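Local coordinates for protein 3-dehydroshikimate dehydratase (Pseudomonas putida, PDB 5HMQ) that converts 3-dehydroshikimate to protocatechuate with release of water, using a divalent metal ion, in the breakdown of quinate and shikimate, at residues D456-V459 / L460-S464; L550-Y553 / D554-A558; D183-G186 / D187-F190; R46-R49 / Q50-A53; V204-W207 / S208-R212. All blocks are in the same frame, centred on the assembly; numbering follows the deposited sequence.

Interaction 1. Residues D456-V459 / L460-S464; sequences DSWV and LFYKS
Trp-458 and Tyr-462, one turn apart on the alpha-helix 455-465 of the second vicinal-oxygen-chelate (VOC) module, lie side by side and point the same way. CE2 of Tyr-462 reaches the benzo edge of the indole, 3.7 Å from CE3 of Trp-458 and close to the indole plane, so the rings meet at an edge. A face of the Tyr-462 ring is taken by its neighbour Phe-461, whose CD2 stands 3.7 Å above that plane toward the rim. On another side of the helix, Val-459 CG1 lies alongside the extended chain of Lys-463, 4.1 Å from CD; the lysine lends its methylenes to apolar packing while NZ goes on to the carbonyl of Gly-216. Large apolar side chains suit this buried helix: Leu-460 meets helix 252-276, and Trp-458 packs on strand 440-450 and on Phe-247 of the second subunit. OD1 of Asp-456 pairs with Arg-486 of its own chain and OD2 with Arg-505 of the second subunit. At the C-terminal end Ser-464 turns its hydroxyl back onto the helix (chi1 63°), and Leu-460 O accepts from OG at 2.8 Å and from Ser-464 N at 3.0 Å, the two donors arriving from opposite faces of the carbonyl plane.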
# COMPACT_ATOMS: atom_id res chain seq x y z
N ASP C 456 -4.66 9.20 -2.94
CA ASP C 456 -4.04 10.47 -3.31
C ASP C 456 -3.61 10.48 -4.76
O ASP C 456 -3.69 11.51 -5.43
CB ASP C 456 -2.86 10.77 -2.38
CG ASP C 456 -3.31 11.13 -0.97
OD1 ASP C 456 -4.48 11.55 -0.80
OD2 ASP C 456 -2.48 11.03 -0.04
N SER C 457 -3.14 9.34 -5.27
CA SER C 457 -2.78 9.26 -6.68
C SER C 457 -4.00 9.44 -7.58
O SER C 457 -3.92 10.13 -8.60
CB SER C 457 -2.09 7.92 -6.97
OG SER C 457 -1.50 7.92 -8.25
N TRP C 458 -5.13 8.84 -7.20
CA TRP C 458 -6.36 9.04 -7.96
C TRP C 458 -6.82 10.49 -7.89
O TRP C 458 -7.32 11.05 -8.87
CB TRP C 458 -7.46 8.11 -7.45
CG TRP C 458 -7.41 6.72 -8.01
CD1 TRP C 458 -6.60 5.71 -7.61
CD2 TRP C 458 -8.22 6.19 -9.07
NE1 TRP C 458 -6.85 4.58 -8.35
CE2 TRP C 458 -7.84 4.85 -9.26
CE3 TRP C 458 -9.23 6.73 -9.88
CZ2 TRP C 458 -8.43 4.03 -10.22
CZ3 TRP C 458 -9.82 5.91 -10.83
CH2 TRP C 458 -9.42 4.58 -10.99
N VAL C 459 -6.69 11.12 -6.71
CA VAL C 459 -7.10 12.51 -6.56
C VAL C 459 -6.31 13.40 -7.51
O VAL C 459 -6.89 14.23 -8.23
CB VAL C 459 -6.93 12.96 -5.09
CG1 VAL C 459 -7.10 14.47 -4.98
CG2 VAL C 459 -7.92 12.24 -4.19
N LEU C 460 -4.99 13.25 -7.53
CA LEU C 460 -4.16 14.04 -8.43
C LEU C 460 -4.45 13.70 -9.88
O LEU C 460 -4.41 14.58 -10.75
CB LEU C 460 -2.68 13.81 -8.11
CG LEU C 460 -1.67 14.49 -9.04
CD1 LEU C 460 -1.92 15.98 -9.10
CD2 LEU C 460 -0.26 14.20 -8.56
N PHE C 461 -4.76 12.44 -10.17
CA PHE C 461 -5.09 12.03 -11.53
C PHE C 461 -6.27 12.83 -12.07
O PHE C 461 -6.22 13.37 -13.18
CB PHE C 461 -5.38 10.52 -11.56
CG PHE C 461 -5.95 10.03 -12.86
CD1 PHE C 461 -5.13 9.67 -13.91
CD2 PHE C 461 -7.33 9.88 -13.01
CE1 PHE C 461 -5.66 9.20 -15.10
CE2 PHE C 461 -7.86 9.41 -14.20
CZ PHE C 461 -7.02 9.07 -15.24
N TYR C 462 -7.35 12.92 -11.29
CA TYR C 462 -8.54 13.61 -11.75
C TYR C 462 -8.39 15.13 -11.67
O TYR C 462 -8.91 15.85 -12.52
CB TYR C 462 -9.76 13.14 -10.96
CG TYR C 462 -10.45 11.95 -11.58
CD1 TYR C 462 -11.22 12.09 -12.73
CD2 TYR C 462 -10.32 10.68 -11.02
CE1 TYR C 462 -11.85 11.00 -13.30
CE2 TYR C 462 -10.95 9.58 -11.60
CZ TYR C 462 -11.71 9.75 -12.74
OH TYR C 462 -12.34 8.67 -13.31
N LYS C 463 -7.69 15.63 -10.65
CA LYS C 463 -7.49 17.07 -10.54
C LYS C 463 -6.67 17.62 -11.70
O LYS C 463 -6.97 18.70 -12.22
CB LYS C 463 -6.82 17.43 -9.21
CG LYS C 463 -7.76 17.55 -8.03
CD LYS C 463 -7.02 18.12 -6.83
CE LYS C 463 -7.98 18.53 -5.72
NZ LYS C 463 -7.25 19.08 -4.54
N SER C 464 -5.64 16.90 -12.12
CA SER C 464 -4.74 17.43 -13.14
C SER C 464 -5.22 17.13 -14.56
O SER C 464 -5.38 18.04 -15.37
CB SER C 464 -3.32 16.91 -12.93
OG SER C 464 -3.25 15.50 -13.07

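Interaction 2. Residues L550-Y553 / D554-A558; sequences LNYY and DDLAA
The ring of Tyr-552 carries Leu-556 on one face, with CG 4.2 Å above the plane and offset toward the rim, while CE1 of Tyr-553 sits in plane at its edge. Tyr-553 has CD2 of Tyr-552 3.6 Å above the centre of one face, so the neighbouring tyrosines meet edge-to-face. Leu-556 joins them one turn on: its CD1 is 3.5 Å from Tyr-552 CE2 and 4.0 Å from Tyr-553 CD1. With Leu-556 CG anti to its carbonyl carbon (chi1 -70°), the branch is directed back along the helix toward both rings. Helix 550-559, a surface helix of the second VOC module, is amphipathic. Leu-556 and the tyrosines face strand 576-579 and helix 564-572, whereas Asp-554 and Asp-555 belong to its exposed side. There Leu-550 CD2 lies 3.3 Å from Asp-554 OD2, and the backbone bond from Asp-554 N to Leu-550 O holds this turn. Tyrosine suits the packed side because its ring fills space while its hydroxyl still bonds: Tyr-552 OH meets Tyr-577 N and Asn-616, and Tyr-553 OH meets the carbonyl of Val-575. The ring cluster is thus apolar at its centre, and its hydroxyls tie the helix to the chain that follows.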
# COMPACT_ATOMS: atom_id res chain seq x y z
N LEU C 550 -37.99 1.77 12.17
CA LEU C 550 -38.97 2.76 12.60
C LEU C 550 -38.31 3.88 13.40
O LEU C 550 -38.68 5.05 13.25
CB LEU C 550 -40.07 2.08 13.43
CG LEU C 550 -41.50 2.62 13.41
CD1 LEU C 550 -42.43 1.66 14.14
CD2 LEU C 550 -41.60 4.01 14.01
N ASN C 551 -37.32 3.54 14.23
CA ASN C 551 -36.68 4.55 15.07
C ASN C 551 -36.02 5.66 14.27
O ASN C 551 -35.85 6.77 14.79
CB ASN C 551 -35.65 3.88 16.00
CG ASN C 551 -34.65 3.02 15.24
OD1 ASN C 551 -34.17 3.39 14.17
ND2 ASN C 551 -34.32 1.86 15.80
N TYR C 552 -35.65 5.39 13.01
CA TYR C 552 -35.12 6.44 12.15
C TYR C 552 -36.17 7.51 11.90
O TYR C 552 -35.87 8.71 11.93
CB TYR C 552 -34.63 5.85 10.83
CG TYR C 552 -34.23 6.87 9.80
CD1 TYR C 552 -33.01 7.54 9.89
CD2 TYR C 552 -35.07 7.19 8.74
CE1 TYR C 552 -32.64 8.48 8.94
CE2 TYR C 552 -34.71 8.13 7.79
CZ TYR C 552 -33.49 8.77 7.90
OH TYR C 552 -33.12 9.70 6.96
N TYR C 553 -37.41 7.10 11.64
CA TYR C 553 -38.47 8.06 11.35
C TYR C 553 -39.03 8.69 12.62
O TYR C 553 -39.52 9.82 12.58
CB TYR C 553 -39.58 7.39 10.54
CG TYR C 553 -39.05 6.84 9.23
CD1 TYR C 553 -38.83 7.68 8.15
CD2 TYR C 553 -38.75 5.49 9.09
CE1 TYR C 553 -38.33 7.19 6.96
CE2 TYR C 553 -38.26 4.99 7.91
CZ TYR C 553 -38.05 5.84 6.84
OH TYR C 553 -37.55 5.35 5.66
N ASP C 554 -38.98 7.97 13.75
CA ASP C 554 -39.25 8.60 15.03
C ASP C 554 -38.26 9.72 15.31
O ASP C 554 -38.61 10.76 15.87
CB ASP C 554 -39.21 7.57 16.16
CG ASP C 554 -40.39 6.62 16.12
OD1 ASP C 554 -41.47 7.02 15.63
OD2 ASP C 554 -40.24 5.48 16.60
N ASP C 555 -37.00 9.52 14.91
CA ASP C 555 -35.98 10.54 15.09
C ASP C 555 -36.25 11.75 14.20
O ASP C 555 -36.05 12.90 14.62
CB ASP C 555 -34.60 9.97 14.81
CG ASP C 555 -33.48 10.95 15.11
OD1 ASP C 555 -33.18 11.79 14.24
OD2 ASP C 555 -32.91 10.87 16.21
N LEU C 556 -36.70 11.51 12.96
CA LEU C 556 -37.03 12.63 12.08
C LEU C 556 -38.21 13.42 12.62
O LEU C 556 -38.28 14.64 12.41
CB LEU C 556 -37.34 12.11 10.68
CG LEU C 556 -36.16 11.56 9.88
CD1 LEU C 556 -36.64 10.97 8.56
CD2 LEU C 556 -35.10 12.62 9.66
N ALA C 557 -39.14 12.76 13.31
CA ALA C 557 -40.28 13.47 13.89
C ALA C 557 -39.84 14.43 14.98
O ALA C 557 -40.35 15.55 15.07
CB ALA C 557 -41.29 12.46 14.44
N ALA C 558 -38.88 14.02 15.82
CA ALA C 558 -38.41 14.86 16.91
C ALA C 558 -37.46 15.96 16.47
O ALA C 558 -37.10 16.81 17.29
CB ALA C 558 -37.73 13.99 17.98

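Interaction 3. Residues D183-G186 / D187-F190; sequences DIPG and DKIF
Lys-188 folds its side chain beside Pro-185, three residues earlier. CB of Lys-188 begins 3.5 Å from Pro-185 O, and CG, anti to the lysine's own carbonyl carbon, comes 4.0 Å from Pro-185 CB. Beyond CG the chain bends twice, with chi2 -48° and chi3 -65°, bringing NZ to the backbone carbonyl of Leu-162. Lysine suits this place: its methylenes pack beside the proline and against Trp-151 of helix 147-157, while the ammonium group serves a carbonyl. Residues 185-188 form a type I beta turn. Lys-188 N donates to Pro-185 O at 2.9 Å, and Ile-189 N makes a weak bond to Gly-186 O. This turn leads into strand 189-194, the seventh of the eight parallel strands of the TIM barrel, and the strand carries the catalytic metal ligand Gln-193 farther along. Proline, which has no backbone N-H to satisfy, is tolerated at the first position, where only its carbonyl takes part in the turn bond. CB of Pro-185 also meets Asp-187 OD1 at 3.3 Å, the carboxylate being folded over the turn with CG between the backbone N and carbonyl carbon (chi1 65°). On the buried side Ile-184 and Ile-189 cross at about a right angle, CG2 of Ile-184 resting 3.9 Å from CG1 of Ile-189; Ile-184 also packs on Trp-151, and Ile-189 reaches Ile-181, Thr-232 and Tyr-234.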
# COMPACT_ATOMS: atom_id res chain seq x y z
N ASP C 183 8.72 40.73 -0.97
CA ASP C 183 9.68 41.76 -0.60
C ASP C 183 11.09 41.21 -0.42
O ASP C 183 12.02 41.98 -0.15
CB ASP C 183 9.25 42.47 0.69
CG ASP C 183 7.89 43.12 0.57
OD1 ASP C 183 7.52 43.52 -0.56
OD2 ASP C 183 7.21 43.26 1.60
N ILE C 184 11.28 39.89 -0.54
CA ILE C 184 12.60 39.28 -0.47
C ILE C 184 13.23 39.32 -1.86
O ILE C 184 12.59 38.90 -2.83
CB ILE C 184 12.52 37.84 0.06
CG1 ILE C 184 11.84 37.81 1.43
CG2 ILE C 184 13.91 37.22 0.15
CD1 ILE C 184 11.69 36.42 2.00
N PRO C 185 14.47 39.80 -1.99
CA PRO C 185 15.13 39.77 -3.30
C PRO C 185 15.20 38.35 -3.85
O PRO C 185 15.57 37.41 -3.14
CB PRO C 185 16.52 40.33 -3.01
CG PRO C 185 16.34 41.18 -1.79
CD PRO C 185 15.28 40.49 -0.98
N GLY C 186 14.84 38.21 -5.13
CA GLY C 186 14.79 36.89 -5.75
C GLY C 186 16.07 36.10 -5.59
O GLY C 186 16.03 34.87 -5.47
N ASP C 187 17.22 36.77 -5.60
CA ASP C 187 18.49 36.07 -5.52
C ASP C 187 18.86 35.65 -4.11
O ASP C 187 19.82 34.90 -3.94
CB ASP C 187 19.61 36.95 -6.10
CG ASP C 187 19.85 38.20 -5.29
OD1 ASP C 187 18.91 38.67 -4.60
OD2 ASP C 187 20.99 38.72 -5.31
N LYS C 188 18.12 36.10 -3.09
CA LYS C 188 18.35 35.65 -1.72
C LYS C 188 17.53 34.42 -1.36
O LYS C 188 17.71 33.88 -0.26
CB LYS C 188 18.07 36.79 -0.73
CG LYS C 188 18.99 37.99 -0.89
CD LYS C 188 20.46 37.58 -0.98
CE LYS C 188 20.96 36.94 0.31
NZ LYS C 188 22.37 36.46 0.19
N ILE C 189 16.62 33.99 -2.23
CA ILE C 189 15.92 32.73 -2.06
C ILE C 189 16.71 31.66 -2.79
O ILE C 189 16.92 31.75 -4.01
CB ILE C 189 14.48 32.81 -2.60
CG1 ILE C 189 13.69 33.90 -1.86
CG2 ILE C 189 13.78 31.47 -2.48
CD1 ILE C 189 12.35 34.22 -2.49
N PHE C 190 17.19 30.65 -2.06
CA PHE C 190 18.05 29.63 -2.64
C PHE C 190 17.32 28.36 -3.05
O PHE C 190 17.81 27.64 -3.92
CB PHE C 190 19.18 29.26 -1.67
CG PHE C 190 20.28 30.28 -1.58
CD1 PHE C 190 20.21 31.46 -2.31
CD2 PHE C 190 21.39 30.05 -0.79
CE1 PHE C 190 21.23 32.39 -2.24
CE2 PHE C 190 22.41 30.98 -0.71
CZ PHE C 190 22.33 32.15 -1.43

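Interaction 4. Residues R46-R49 / Q50-A53; sequences RQVR and QMCA
Met-51, present as selenomethionine, bends its tip back over Val-48, with CE 3.8 Å from Val-48 CA and 4.1 Å from its CG2. The bend at chi3 (-69°) carries the methyl across the valine. Four successive backbone donors find the carbonyls four residues earlier. Gln-50 N reaches Arg-46 O at 2.9 Å and Met-51 N reaches Gln-47 O at 3.0 Å; Cys-52 N and Ala-53 N pair likewise with Val-48 O and Arg-49 O, each at 3.1 Å. The glutamine side chains are satisfied just beyond this stretch. OE1 of Gln-47 accepts from Ser-44 N, and Ser-44 OG accepts from Arg-46 N, so Ser-44 is held to the first turn by both atoms; NE2 of Gln-50 gives a hydrogen bond to Asp-54 OD1. Arg-46, Arg-49 and the glutamines, long and polar, suit the exposed side, while Val-48 and Cys-52, one turn apart, are compact apolar residues that suit the buried one. Helix 45-55 is one of the outer helices of the TIM barrel and precedes strand 58-66. Its apolar side is wedged between two others: Met-51 and Cys-52 lie on Leu-20 of helix 16-25, and Val-48 touches Leu-16 there and Leu-93 of helix 76-93.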
# COMPACT_ATOMS: atom_id res chain seq x y z
N ARG C 46 31.01 9.74 -4.26
CA ARG C 46 31.36 10.03 -5.64
C ARG C 46 30.64 9.10 -6.60
O ARG C 46 30.29 9.50 -7.71
CB ARG C 46 32.87 9.93 -5.81
CG ARG C 46 33.33 10.12 -7.24
CD ARG C 46 34.84 10.10 -7.31
NE ARG C 46 35.32 10.80 -8.48
CZ ARG C 46 36.05 10.21 -9.42
NH1 ARG C 46 36.40 8.92 -9.32
NH2 ARG C 46 36.46 10.92 -10.49
N GLN C 47 30.41 7.85 -6.19
CA GLN C 47 29.59 6.95 -7.00
C GLN C 47 28.16 7.46 -7.12
O GLN C 47 27.51 7.24 -8.15
CB GLN C 47 29.63 5.54 -6.42
CG GLN C 47 30.98 4.86 -6.60
CD GLN C 47 31.05 3.50 -5.94
OE1 GLN C 47 30.93 3.38 -4.72
NE2 GLN C 47 31.24 2.46 -6.74
N VAL C 48 27.65 8.13 -6.09
CA VAL C 48 26.35 8.79 -6.21
C VAL C 48 26.41 9.89 -7.26
O VAL C 48 25.52 10.03 -8.10
CB VAL C 48 25.88 9.33 -4.85
CG1 VAL C 48 24.56 10.07 -5.00
CG2 VAL C 48 25.75 8.20 -3.85
N ARG C 49 27.48 10.69 -7.23
CA ARG C 49 27.67 11.73 -8.23
C ARG C 49 27.71 11.14 -9.64
O ARG C 49 27.16 11.72 -10.58
CB ARG C 49 28.95 12.52 -7.94
CG ARG C 49 29.25 13.60 -8.96
CD ARG C 49 30.54 14.33 -8.61
NE ARG C 49 30.70 15.55 -9.39
CZ ARG C 49 31.68 16.43 -9.22
NH1 ARG C 49 32.60 16.22 -8.28
NH2 ARG C 49 31.74 17.51 -9.98
N GLN C 50 28.36 9.99 -9.79
CA GLN C 50 28.45 9.36 -11.11
C GLN C 50 27.08 8.86 -11.57
O GLN C 50 26.73 9.00 -12.75
CB GLN C 50 29.46 8.21 -11.08
CG GLN C 50 29.77 7.65 -12.45
CD GLN C 50 30.40 8.68 -13.37
OE1 GLN C 50 31.40 9.30 -13.03
NE2 GLN C 50 29.80 8.87 -14.55
N MSE C 51 26.30 8.28 -10.66
CA MSE C 51 24.96 7.80 -11.01
C MSE C 51 24.07 8.94 -11.51
O MSE C 51 23.35 8.78 -12.50
CB MSE C 51 24.30 7.12 -9.81
CG MSE C 51 24.84 5.73 -9.49
SE MSE C 51 23.72 4.74 -8.23
CE MSE C 51 24.03 5.79 -6.63
N CYS C 52 24.12 10.08 -10.83
CA CYS C 52 23.30 11.22 -11.24
C CYS C 52 23.75 11.78 -12.58
O CYS C 52 22.91 12.18 -13.40
CB CYS C 52 23.32 12.30 -10.16
SG CYS C 52 22.55 11.82 -8.60
N ALA C 53 25.06 11.84 -12.81
CA ALA C 53 25.55 12.30 -14.11
C ALA C 53 25.15 11.34 -15.22
O ALA C 53 24.75 11.78 -16.31
CB ALA C 53 27.07 12.46 -14.06

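Interaction 5. Residues V204-W207 / S208-R212; sequences VLEW and SRHFR
Helix 204-211 of the TIM-barrel domain joins the subunit interface to the catalytic metal site, and a salt bridge between residues three apart marks its interface side. NH1 of Arg-209 lies 3.0 Å from Glu-206 OE1 and 3.1 Å from OE2, reaching both oxygens from one nitrogen. With one nitrogen engaged and the planes of carboxylate and guanidinium 56° apart, this is not the flat two-nitrogen pairing. Glu-206 is bent at chi2 (-76°) and Arg-209 at chi3, which lets both chains run side by side. Leu-205 CD2 borders the guanidinium, 4.1 Å from NH1. Each charge has a further partner on the second subunit: Glu-206 OE2 pairs with Arg-597, and Arg-209 NH2 donates to the carbonyl of Glu-358. Such shared pairing would probably ease the cost of burying both charges. His-210 is flat against the arginine's aliphatic part, with Arg-209 CG 3.5 Å above the centre of its ring, and the rings of His-210 and Phe-211 meet Tyr-516 of the second subunit edge-to-face. Away from these, Trp-207 presents its pyrrole edge to Phe-211, Trp-207 CD1 lying 4.0 Å from Phe-211 CB, and packs edge-to-face with Phe-169. Just beyond, the extended Arg-212 reaches Asp-167 and the backbone carbonyl of Glu-241 through NH1, both residues being ligands of the catalytic-site magnesium, while Arg-212 NE donates to Ser-208 OG at 3.0 Å.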
# COMPACT_ATOMS: atom_id res chain seq x y z
N VAL C 204 2.26 20.02 15.07
CA VAL C 204 2.79 20.30 13.73
C VAL C 204 3.95 19.36 13.40
O VAL C 204 4.15 19.00 12.23
CB VAL C 204 3.19 21.78 13.61
CG1 VAL C 204 3.60 22.11 12.19
CG2 VAL C 204 2.03 22.66 14.03
N LEU C 205 4.71 18.93 14.40
CA LEU C 205 5.80 18.00 14.16
C LEU C 205 5.28 16.65 13.67
O LEU C 205 5.79 16.10 12.69
CB LEU C 205 6.64 17.82 15.42
CG LEU C 205 7.72 16.73 15.36
CD1 LEU C 205 9.03 17.26 14.84
CD2 LEU C 205 7.91 16.11 16.74
N GLU C 206 4.25 16.12 14.33
CA GLU C 206 3.65 14.87 13.87
C GLU C 206 2.86 15.07 12.59
O GLU C 206 2.81 14.18 11.74
CB GLU C 206 2.76 14.29 14.97
CG GLU C 206 3.41 14.19 16.34
CD GLU C 206 4.40 13.04 16.45
OE1 GLU C 206 4.33 12.11 15.62
OE2 GLU C 206 5.23 13.07 17.38
N TRP C 207 2.23 16.24 12.45
CA TRP C 207 1.54 16.60 11.21
C TRP C 207 2.50 16.56 10.02
O TRP C 207 2.16 16.04 8.95
CB TRP C 207 0.91 17.98 11.37
CG TRP C 207 0.04 18.47 10.25
CD1 TRP C 207 -0.36 17.77 9.14
CD2 TRP C 207 -0.56 19.76 10.14
NE1 TRP C 207 -1.16 18.56 8.35
CE2 TRP C 207 -1.30 19.79 8.94
CE3 TRP C 207 -0.55 20.91 10.95
CZ2 TRP C 207 -2.01 20.91 8.53
CZ3 TRP C 207 -1.25 22.02 10.53
CH2 TRP C 207 -1.98 22.01 9.34
N SER C 208 3.71 17.11 10.19
CA SER C 208 4.69 17.10 9.11
C SER C 208 5.25 15.71 8.88
O SER C 208 5.54 15.34 7.74
CB SER C 208 5.83 18.07 9.43
OG SER C 208 6.83 18.02 8.43
N ARG C 209 5.41 14.92 9.95
CA ARG C 209 6.06 13.63 9.84
C ARG C 209 5.26 12.66 8.98
O ARG C 209 5.83 11.92 8.17
CB ARG C 209 6.27 13.04 11.24
CG ARG C 209 6.76 11.60 11.24
CD ARG C 209 7.12 11.10 12.64
NE ARG C 209 8.34 11.69 13.19
CZ ARG C 209 8.40 12.33 14.35
NH1 ARG C 209 7.31 12.45 15.10
NH2 ARG C 209 9.55 12.83 14.77
N HIS C 210 3.93 12.66 9.11
CA HIS C 210 3.12 11.59 8.55
C HIS C 210 2.18 12.01 7.42
O HIS C 210 1.75 11.14 6.66
CB HIS C 210 2.27 10.93 9.65
CG HIS C 210 3.07 10.32 10.75
ND1 HIS C 210 3.84 9.19 10.58
CD2 HIS C 210 3.19 10.67 12.06
CE1 HIS C 210 4.42 8.88 11.72
NE2 HIS C 210 4.04 9.75 12.64
N PHE C 211 1.84 13.29 7.28
CA PHE C 211 0.75 13.67 6.39
C PHE C 211 1.15 14.57 5.23
O PHE C 211 0.26 15.07 4.53
CB PHE C 211 -0.39 14.31 7.19
CG PHE C 211 -1.03 13.36 8.15
CD1 PHE C 211 -2.02 12.50 7.73
CD2 PHE C 211 -0.62 13.31 9.47
CE1 PHE C 211 -2.61 11.61 8.60
CE2 PHE C 211 -1.21 12.42 10.35
CZ PHE C 211 -2.21 11.57 9.91
N ARG C 212 2.43 14.79 4.99
CA ARG C 212 2.82 15.53 3.79
C ARG C 212 2.47 14.72 2.55
O ARG C 212 2.58 13.49 2.54
CB ARG C 212 4.32 15.84 3.81
CG ARG C 212 4.70 17.06 4.61
CD ARG C 212 6.19 17.32 4.50
NE ARG C 212 6.64 18.36 5.42
CZ ARG C 212 7.54 19.30 5.11
NH1 ARG C 212 8.08 19.33 3.90
NH2 ARG C 212 7.89 20.20 6.02

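All five contacts are local, four within helices and one, interaction 3, in a turn leading into a barrel strand. Interactions 3, 4 and 5 belong to the TIM barrel; interactions 1 and 2 share the second VOC module, yet their centres are about 40 Å apart. Interactions 1 and 5 are buried and both touch the second subunit, coming within about 6 Å of each other at their nearest atoms, and both bring charges into the interface. Interaction 2 is a surface contact, whereas 3 and 4 are partly buried, with apolar side chains inward and polar ones outward. Aromatic rings dominate 1 and 2, aliphatic groups 3 and 4, and only interaction 5 contains an internal salt bridge and reaches a metal ligand.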